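Local coordinates for protein beta-hexosaminidase LpqI (Mycobacterium tuberculosis H37Rv, PDB 6GFV) that cleaves terminal beta-1,4-linked N-acetylglucosamine from peptidoglycan fragments during mycobacterial cell-wall recycling, as a family 3 glycoside hydrolase, at residues Val79-Glu82 with Val86-Leu89; Asp208-Tyr213 with Thr254-Pro259; Gly281-Val286 with Leu309-Gln314. All coordinates share one frame; numbering follows the deposited sequence.

Interaction 1 (Val79-Glu82 with Val86-Leu89); sequences VDEE and VSRL
Val-86 lies across the carboxylate end of Glu-82, its CG1 3.7 Å from Glu-82 OE2 and its CB about as near to Glu-82 CD. CG1 stands anti to the backbone N (chi1 -177°), which also brings it within 3.9 Å of Asp-80 CB. Beyond this packing, Glu-82 OE2 makes salt bridges with Lys-180 and Arg-150, which probably bind substrate, as in related enzymes. Glu-81 serves the opposing segment through one oxygen. OE2 accepts from Ser-87 OG at 2.7 Å on the syn side, 17° out of the carboxylate plane, and from Leu-89 N at 2.8 Å through the anti lone pair; OE1 pairs with Arg-119 of helix 109-126. These segments form a tight beta hairpin between strands 76-83 and 86-87 on the sheet of the TIM-barrel-like family 3 domain. Glu-81 and Ser-87 are an antiparallel non-hydrogen-bonded pair with their side chains on the same face, and the backbone bond comes next, from Glu-82 N to Val-86 O at 2.9 Å. Past the pair the two segments diverge, and Arg-88 N reaches Asp-80 O only weakly. There Val-79 CG2 meets Arg-88 CB at 3.7 Å, the two side chains crossing at about a right angle. Asp-80 and Arg-88 probably bind substrate as well, and Arg-88 NE is held by Gly-51 O.

Interaction 2 (Asp208-Tyr213 with Thr254-Pro259); sequences DDLVPY and TGYGAP
Tyr-256 has the most surface buried here; Leu-210 comes over one face of its ring, and Tyr-213 CB approaches the ring obliquely. Leu-210 CB touches the ring at 3.8 Å from Tyr-256 CD2, Leu-210 CD1 reaches back to Tyr-256 CB at 4.0 Å, and Leu-210 CD2 lies more loosely over the face; the two side chains cross at about a right angle. The CB of Tyr-256 points toward the 208-213 segment, and a chi1 of 73° sets CG between the backbone N and the carbonyl carbon. On the opposite face from Leu-210, Ala-258 CB of the same loop lies 3.3 Å above the ring plane, offset toward the rim. The touching residues are all buried, and the two segments meet by van der Waals packing. In the barrel domain this contact ties the loop between helix 244-252 and strand 265-267 to the segment leading into helix 211-216, which contains a type I turn from Asp-208 to Val-211. Tyr-213 adds its CB, 3.7 Å from Tyr-256 OH and 3.8 Å from Tyr-256 CE2. Its own ring leads away from Tyr-256, to an edge-to-face contact with Phe-182 of strand 176-182. Leu-210 O has two aromatic neighbours: it lies in plane at the edge of the Tyr-213 ring and 3.7 Å from Tyr-256 CE2. The backbone carbonyl of Tyr-256 accepts a hydrogen bond from Arg-214 NE, one residue beyond the 208-213 segment.

Interaction 3 (Gly281-Val286 with Leu309-Gln314); sequences GVSEAV and LDRLEQ
Arg-311 NE donates to Glu-284 OE2 at 3.0 Å with an N-H...O angle of 167°, a nearly straight hydrogen bond that also forms part of a salt bridge. The oxygen lies at the edge of the guanidinium, close to its plane, yet the donor meets the carboxylate on the syn side and 32° out of the carboxylate plane. The two planes are well turned from each other, and Glu-284 OE1 stays 3.8 Å from Arg-311 NH2, so the pair is joined by one bond rather than by a two-pronged clasp. Both chains bend at chi2, which brings their charged ends together beside the helices. NH1 of the arginine makes a salt bridge with Glu-320, and NH2 is hydrogen-bonded elsewhere. Closer to the backbones, Ser-283 CB meets Arg-311 CB at 4.0 Å, at the point where the backbones come nearest. Val-286 CG1 touches Leu-312 CD1 at 3.9 Å, both residues being buried and their side chains crossing at about a right angle. These residues belong to helices 282-292 and 305-317, which precede and follow barrel strand 297-299 in sequence; Val-286 also packs on that strand. The short segments have axes 9.3 Å apart and cross at -45°. At the N-cap position, Gly-281 supplies its carbonyl to Ala-285 N at 3.0 Å. With Glu-284 and Glu-320 both paired to it, the guanidinium probably draws the two carboxylates together and offsets part of their charge, and the single straight bond at NE gives the helix pair a directional polar link beside its apolar contact.

Overall arrangement
All three contacts lie in the same family 3 barrel domain, but none touches another and they share no element: their centres are 27 to 32 Å apart. Interaction 1 is buried, its centre is the closest to the centre of the molecule, about 13 Å away, and it carries the densest polar network, as suits a hairpin holding predicted substrate-binding residues. Interactions 2 and 3 both lie about 19 Å from that centre. Interaction 2 is nevertheless buried and depends on aromatic and aliphatic packing between a loop and the 208-213 segment. Interaction 3 is only partly buried; it packs two helices and combines an apolar touch with a more exposed ion pair.

Interaction 1 (Val79-Glu82 with Val86-Leu89)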
loop_
_atom_site.group_PDB
_atom_site.type_symbol
_atom_site.label_atom_id
_atom_site.label_comp_id
_atom_site.label_asym_id
_atom_site.label_seq_id
_atom_site.Cartn_x
_atom_site.Cartn_y
_atom_site.Cartn_z
ATOM N N VAL A 79 -4.418 6.631 -2.443
ATOM C CA VAL A 79 -5.595 6.440 -3.297
ATOM C C VAL A 79 -5.396 5.224 -4.208
ATOM O O VAL A 79 -4.263 4.876 -4.539
ATOM C CB VAL A 79 -5.859 7.713 -4.155
ATOM C CG1 VAL A 79 -4.694 7.973 -5.086
ATOM C CG2 VAL A 79 -7.199 7.643 -4.931
ATOM N N ASP A 80 -6.497 4.600 -4.622
ATOM C CA ASP A 80 -6.491 3.562 -5.653
ATOM C C ASP A 80 -6.640 4.130 -7.054
ATOM O O ASP A 80 -7.756 4.340 -7.513
ATOM C CB ASP A 80 -7.629 2.563 -5.424
ATOM C CG ASP A 80 -7.388 1.647 -4.237
ATOM O OD1 ASP A 80 -6.236 1.248 -4.001
ATOM O OD2 ASP A 80 -8.360 1.337 -3.528
ATOM N N GLU A 81 -5.539 4.350 -7.755
ATOM C CA GLU A 81 -5.637 4.898 -9.103
ATOM C C GLU A 81 -4.874 4.077 -10.132
ATOM O O GLU A 81 -3.722 4.371 -10.452
ATOM C CB GLU A 81 -5.141 6.351 -9.129
ATOM C CG GLU A 81 -6.265 7.367 -9.257
ATOM C CD GLU A 81 -7.047 7.241 -10.560
ATOM O OE1 GLU A 81 -6.499 6.703 -11.546
ATOM O OE2 GLU A 81 -8.217 7.680 -10.601
ATOM N N GLU A 82 -5.535 3.044 -10.644
ATOM C CA GLU A 82 -4.946 2.147 -11.626
ATOM C C GLU A 82 -5.339 2.557 -13.040
ATOM O O GLU A 82 -4.621 2.268 -13.998
ATOM C CB GLU A 82 -5.384 0.695 -11.387
ATOM C CG GLU A 82 -5.265 0.202 -9.944
ATOM C CD GLU A 82 -5.863 -1.167 -9.751
ATOM O OE1 GLU A 82 -6.095 -1.873 -10.753
ATOM O OE2 GLU A 82 -6.124 -1.523 -8.594
ATOM N N VAL A 86 -10.674 0.705 -11.969
ATOM C CA VAL A 86 -10.305 1.195 -10.641
ATOM C C VAL A 86 -9.659 2.581 -10.731
ATOM O O VAL A 86 -8.440 2.724 -10.746
ATOM C CB VAL A 86 -9.350 0.213 -9.914
ATOM C CG1 VAL A 86 -9.053 0.707 -8.520
ATOM C CG2 VAL A 86 -9.982 -1.164 -9.849
ATOM N N SER A 87 -10.492 3.613 -10.791
ATOM C CA SER A 87 -9.958 4.956 -10.961
ATOM C C SER A 87 -10.735 5.964 -10.125
ATOM O O SER A 87 -11.604 6.648 -10.629
ATOM C CB SER A 87 -9.970 5.333 -12.441
ATOM O OG SER A 87 -9.791 6.720 -12.631
ATOM N N ARG A 88 -10.411 6.035 -8.836
ATOM C CA ARG A 88 -11.122 6.905 -7.890
ATOM C C ARG A 88 -11.212 8.377 -8.319
ATOM O O ARG A 88 -12.225 9.036 -8.092
ATOM C CB ARG A 88 -10.467 6.835 -6.511
ATOM C CG ARG A 88 -11.234 7.591 -5.442
ATOM C CD ARG A 88 -12.591 6.952 -5.233
ATOM N NE ARG A 88 -13.530 7.737 -4.435
ATOM C CZ ARG A 88 -14.446 8.552 -4.954
ATOM N NH1 ARG A 88 -14.525 8.714 -6.269
ATOM N NH2 ARG A 88 -15.274 9.209 -4.154
ATOM N N LEU A 89 -10.163 8.881 -8.956
ATOM C CA LEU A 89 -10.066 10.303 -9.268
ATOM C C LEU A 89 -10.400 10.615 -10.723
ATOM O O LEU A 89 -9.995 11.648 -11.254
ATOM C CB LEU A 89 -8.659 10.816 -8.940
ATOM C CG LEU A 89 -8.168 10.634 -7.499
ATOM C CD1 LEU A 89 -6.753 11.204 -7.310
ATOM C CD2 LEU A 89 -9.145 11.261 -6.503
#

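Interaction 2 (Asp208-Tyr213 with Thr254-Pro259)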
loop_
_atom_site.group_PDB
_atom_site.type_symbol
_atom_site.label_atom_id
_atom_site.label_comp_id
_atom_site.label_asym_id
_atom_site.label_seq_id
_atom_site.Cartn_x
_atom_site.Cartn_y
_atom_site.Cartn_z
ATOM N N ASP A 208 7.051 -17.837 -12.172
ATOM C CA ASP A 208 6.028 -17.148 -12.953
ATOM C C ASP A 208 5.580 -15.848 -12.271
ATOM O O ASP A 208 6.081 -14.779 -12.581
ATOM C CB ASP A 208 4.832 -18.085 -13.173
ATOM C CG ASP A 208 3.883 -17.597 -14.260
ATOM O OD1 ASP A 208 4.005 -16.450 -14.700
ATOM O OD2 ASP A 208 2.997 -18.361 -14.671
ATOM N N ASP A 209 4.672 -15.954 -11.309
ATOM C CA ASP A 209 4.039 -14.762 -10.732
ATOM C C ASP A 209 5.031 -13.816 -10.055
ATOM O O ASP A 209 4.822 -12.623 -10.042
ATOM C CB ASP A 209 2.950 -15.172 -9.733
ATOM C CG ASP A 209 1.900 -16.087 -10.357
ATOM O OD1 ASP A 209 2.279 -17.152 -10.893
ATOM O OD2 ASP A 209 0.701 -15.749 -10.309
ATOM N N LEU A 210 6.122 -14.367 -9.520
ATOM C CA LEU A 210 7.086 -13.590 -8.748
ATOM C C LEU A 210 8.196 -12.977 -9.595
ATOM O O LEU A 210 8.936 -12.132 -9.118
ATOM C CB LEU A 210 7.692 -14.471 -7.647
ATOM C CG LEU A 210 6.758 -14.697 -6.450
ATOM C CD1 LEU A 210 7.226 -15.808 -5.489
ATOM C CD2 LEU A 210 6.561 -13.382 -5.710
ATOM N N VAL A 211 8.311 -13.405 -10.849
ATOM C CA VAL A 211 9.383 -12.931 -11.730
ATOM C C VAL A 211 9.429 -11.381 -11.957
ATOM O O VAL A 211 10.507 -10.803 -11.915
ATOM C CB VAL A 211 9.314 -13.660 -13.095
ATOM C CG1 VAL A 211 10.257 -13.025 -14.108
ATOM C CG2 VAL A 211 9.639 -15.156 -12.907
ATOM N N PRO A 212 8.272 -10.716 -12.178
ATOM C CA PRO A 212 8.318 -9.247 -12.254
ATOM C C PRO A 212 8.956 -8.582 -11.033
ATOM O O PRO A 212 9.705 -7.639 -11.205
ATOM C CB PRO A 212 6.840 -8.859 -12.372
ATOM C CG PRO A 212 6.241 -10.002 -13.077
ATOM C CD PRO A 212 6.918 -11.211 -12.468
ATOM N N TYR A 213 8.697 -9.082 -9.836
ATOM C CA TYR A 213 9.256 -8.457 -8.644
ATOM C C TYR A 213 10.794 -8.461 -8.622
ATOM O O TYR A 213 11.378 -7.532 -8.093
ATOM C CB TYR A 213 8.723 -9.128 -7.366
ATOM C CG TYR A 213 7.246 -8.871 -7.076
ATOM C CD1 TYR A 213 6.830 -7.763 -6.350
ATOM C CD2 TYR A 213 6.278 -9.748 -7.519
ATOM C CE1 TYR A 213 5.483 -7.536 -6.088
ATOM C CE2 TYR A 213 4.931 -9.533 -7.258
ATOM C CZ TYR A 213 4.543 -8.436 -6.540
ATOM O OH TYR A 213 3.202 -8.252 -6.311
ATOM N N THR A 254 16.320 -13.846 -1.821
ATOM C CA THR A 254 17.048 -15.028 -2.286
ATOM C C THR A 254 16.151 -16.164 -2.780
ATOM O O THR A 254 16.361 -16.698 -3.855
ATOM C CB THR A 254 17.947 -15.587 -1.161
ATOM O OG1 THR A 254 18.825 -14.561 -0.691
ATOM C CG2 THR A 254 18.758 -16.790 -1.647
ATOM N N GLY A 255 15.135 -16.501 -2.000
ATOM C CA GLY A 255 14.266 -17.619 -2.316
ATOM C C GLY A 255 13.469 -17.541 -3.612
ATOM O O GLY A 255 12.983 -18.559 -4.082
ATOM N N TYR A 256 13.299 -16.357 -4.189
ATOM C CA TYR A 256 12.643 -16.289 -5.498
ATOM C C TYR A 256 13.506 -15.570 -6.545
ATOM O O TYR A 256 13.005 -15.113 -7.562
ATOM C CB TYR A 256 11.248 -15.643 -5.384
ATOM C CG TYR A 256 11.180 -14.143 -5.151
ATOM C CD1 TYR A 256 11.226 -13.614 -3.877
ATOM C CD2 TYR A 256 11.017 -13.264 -6.218
ATOM C CE1 TYR A 256 11.145 -12.248 -3.668
ATOM C CE2 TYR A 256 10.938 -11.895 -6.022
ATOM C CZ TYR A 256 11.001 -11.393 -4.746
ATOM O OH TYR A 256 10.924 -10.034 -4.555
ATOM N N GLY A 257 14.814 -15.508 -6.289
ATOM C CA GLY A 257 15.772 -14.932 -7.219
ATOM C C GLY A 257 15.886 -13.410 -7.257
ATOM O O GLY A 257 16.256 -12.847 -8.277
ATOM N N ALA A 258 15.600 -12.756 -6.136
ATOM C CA ALA A 258 15.605 -11.304 -6.043
ATOM C C ALA A 258 16.594 -10.794 -5.002
ATOM O O ALA A 258 16.905 -11.490 -4.052
ATOM C CB ALA A 258 14.211 -10.807 -5.701
ATOM N N PRO A 259 17.083 -9.563 -5.177
ATOM C CA PRO A 259 17.834 -8.911 -4.103
ATOM C C PRO A 259 16.909 -8.626 -2.916
ATOM O O PRO A 259 15.712 -8.764 -3.062
ATOM C CB PRO A 259 18.340 -7.627 -4.759
ATOM C CG PRO A 259 17.525 -7.450 -5.931
ATOM C CD PRO A 259 17.072 -8.762 -6.405
#

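Interaction 3 (Gly281-Val286 with Leu309-Gln314)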
loop_
_atom_site.group_PDB
_atom_site.type_symbol
_atom_site.label_atom_id
_atom_site.label_comp_id
_atom_site.label_asym_id
_atom_site.label_seq_id
_atom_site.Cartn_x
_atom_site.Cartn_y
_atom_site.Cartn_z
ATOM N N GLY A 281 -11.304 -9.460 13.800
ATOM C CA GLY A 281 -11.751 -8.091 14.001
ATOM C C GLY A 281 -10.611 -7.132 13.701
ATOM O O GLY A 281 -9.463 -7.555 13.627
ATOM N N VAL A 282 -10.899 -5.840 13.549
ATOM C CA VAL A 282 -9.893 -4.924 13.008
ATOM C C VAL A 282 -8.643 -4.787 13.877
ATOM O O VAL A 282 -7.531 -4.898 13.365
ATOM C CB VAL A 282 -10.466 -3.518 12.746
ATOM C CG1 VAL A 282 -9.340 -2.550 12.373
ATOM C CG2 VAL A 282 -11.472 -3.575 11.615
ATOM N N SER A 283 -8.795 -4.568 15.177
ATOM C CA SER A 283 -7.596 -4.383 15.997
ATOM C C SER A 283 -6.701 -5.641 16.089
ATOM O O SER A 283 -5.485 -5.532 16.282
ATOM C CB SER A 283 -7.980 -3.900 17.395
ATOM O OG SER A 283 -8.742 -4.864 18.078
ATOM N N GLU A 284 -7.289 -6.825 15.938
ATOM C CA GLU A 284 -6.501 -8.055 15.918
ATOM C C GLU A 284 -5.787 -8.223 14.579
ATOM O O GLU A 284 -4.673 -8.758 14.513
ATOM C CB GLU A 284 -7.373 -9.280 16.199
ATOM C CG GLU A 284 -7.971 -9.316 17.614
ATOM C CD GLU A 284 -6.927 -9.361 18.735
ATOM O OE1 GLU A 284 -5.819 -9.900 18.524
ATOM O OE2 GLU A 284 -7.225 -8.862 19.844
ATOM N N ALA A 285 -6.429 -7.777 13.510
ATOM C CA ALA A 285 -5.823 -7.868 12.191
ATOM C C ALA A 285 -4.617 -6.933 12.089
ATOM O O ALA A 285 -3.584 -7.306 11.539
ATOM C CB ALA A 285 -6.836 -7.562 11.117
ATOM N N VAL A 286 -4.755 -5.727 12.637
ATOM C CA VAL A 286 -3.677 -4.755 12.620
ATOM C C VAL A 286 -2.468 -5.297 13.379
ATOM O O VAL A 286 -1.343 -5.218 12.887
ATOM C CB VAL A 286 -4.127 -3.391 13.218
ATOM C CG1 VAL A 286 -2.925 -2.498 13.502
ATOM C CG2 VAL A 286 -5.092 -2.702 12.284
ATOM N N LEU A 309 -5.277 1.373 18.681
ATOM C CA LEU A 309 -4.124 1.909 19.392
ATOM C C LEU A 309 -4.064 1.419 20.826
ATOM O O LEU A 309 -2.990 1.264 21.383
ATOM C CB LEU A 309 -4.128 3.439 19.395
ATOM C CG LEU A 309 -3.845 4.215 18.112
ATOM C CD1 LEU A 309 -4.148 5.698 18.311
ATOM C CD2 LEU A 309 -2.406 4.008 17.653
ATOM N N ASP A 310 -5.219 1.214 21.440
ATOM C CA ASP A 310 -5.241 0.647 22.778
ATOM C C ASP A 310 -4.685 -0.768 22.752
ATOM O O ASP A 310 -3.826 -1.105 23.565
ATOM C CB ASP A 310 -6.652 0.658 23.351
ATOM C CG ASP A 310 -7.070 2.038 23.877
ATOM O OD1 ASP A 310 -6.208 2.928 24.030
ATOM O OD2 ASP A 310 -8.269 2.229 24.149
ATOM N N ARG A 311 -5.166 -1.585 21.815
ATOM C CA ARG A 311 -4.723 -2.977 21.677
ATOM C C ARG A 311 -3.234 -3.082 21.347
ATOM O O ARG A 311 -2.531 -3.956 21.866
ATOM C CB ARG A 311 -5.543 -3.690 20.606
ATOM C CG ARG A 311 -5.156 -5.142 20.374
ATOM C CD ARG A 311 -5.512 -5.988 21.580
ATOM N NE ARG A 311 -5.141 -7.388 21.421
ATOM C CZ ARG A 311 -3.983 -7.912 21.826
ATOM N NH1 ARG A 311 -3.062 -7.160 22.400
ATOM N NH2 ARG A 311 -3.738 -9.191 21.643
ATOM N N LEU A 312 -2.744 -2.195 20.493
ATOM C CA LEU A 312 -1.323 -2.183 20.159
ATOM C C LEU A 312 -0.447 -1.769 21.341
ATOM O O LEU A 312 0.657 -2.280 21.499
ATOM C CB LEU A 312 -1.053 -1.262 18.972
ATOM C CG LEU A 312 -1.608 -1.719 17.627
ATOM C CD1 LEU A 312 -1.291 -0.698 16.535
ATOM C CD2 LEU A 312 -1.075 -3.080 17.239
ATOM N N GLU A 313 -0.916 -0.838 22.161
ATOM C CA GLU A 313 -0.168 -0.483 23.355
ATOM C C GLU A 313 -0.144 -1.665 24.324
ATOM O O GLU A 313 0.868 -1.916 24.970
ATOM C CB GLU A 313 -0.755 0.761 24.028
ATOM C CG GLU A 313 -0.329 2.065 23.375
ATOM C CD GLU A 313 -0.753 3.287 24.167
ATOM O OE1 GLU A 313 -1.876 3.787 23.962
ATOM O OE2 GLU A 313 0.046 3.753 25.004
ATOM N N GLN A 314 -1.250 -2.399 24.412
ATOM C CA GLN A 314 -1.284 -3.630 25.206
ATOM C C GLN A 314 -0.225 -4.621 24.742
ATOM O O GLN A 314 0.491 -5.195 25.554
ATOM C CB GLN A 314 -2.650 -4.299 25.132
ATOM C CG GLN A 314 -3.764 -3.536 25.800
ATOM C CD GLN A 314 -5.117 -4.146 25.513
ATOM O OE1 GLN A 314 -5.212 -5.297 25.088
ATOM N NE2 GLN A 314 -6.174 -3.378 25.748
#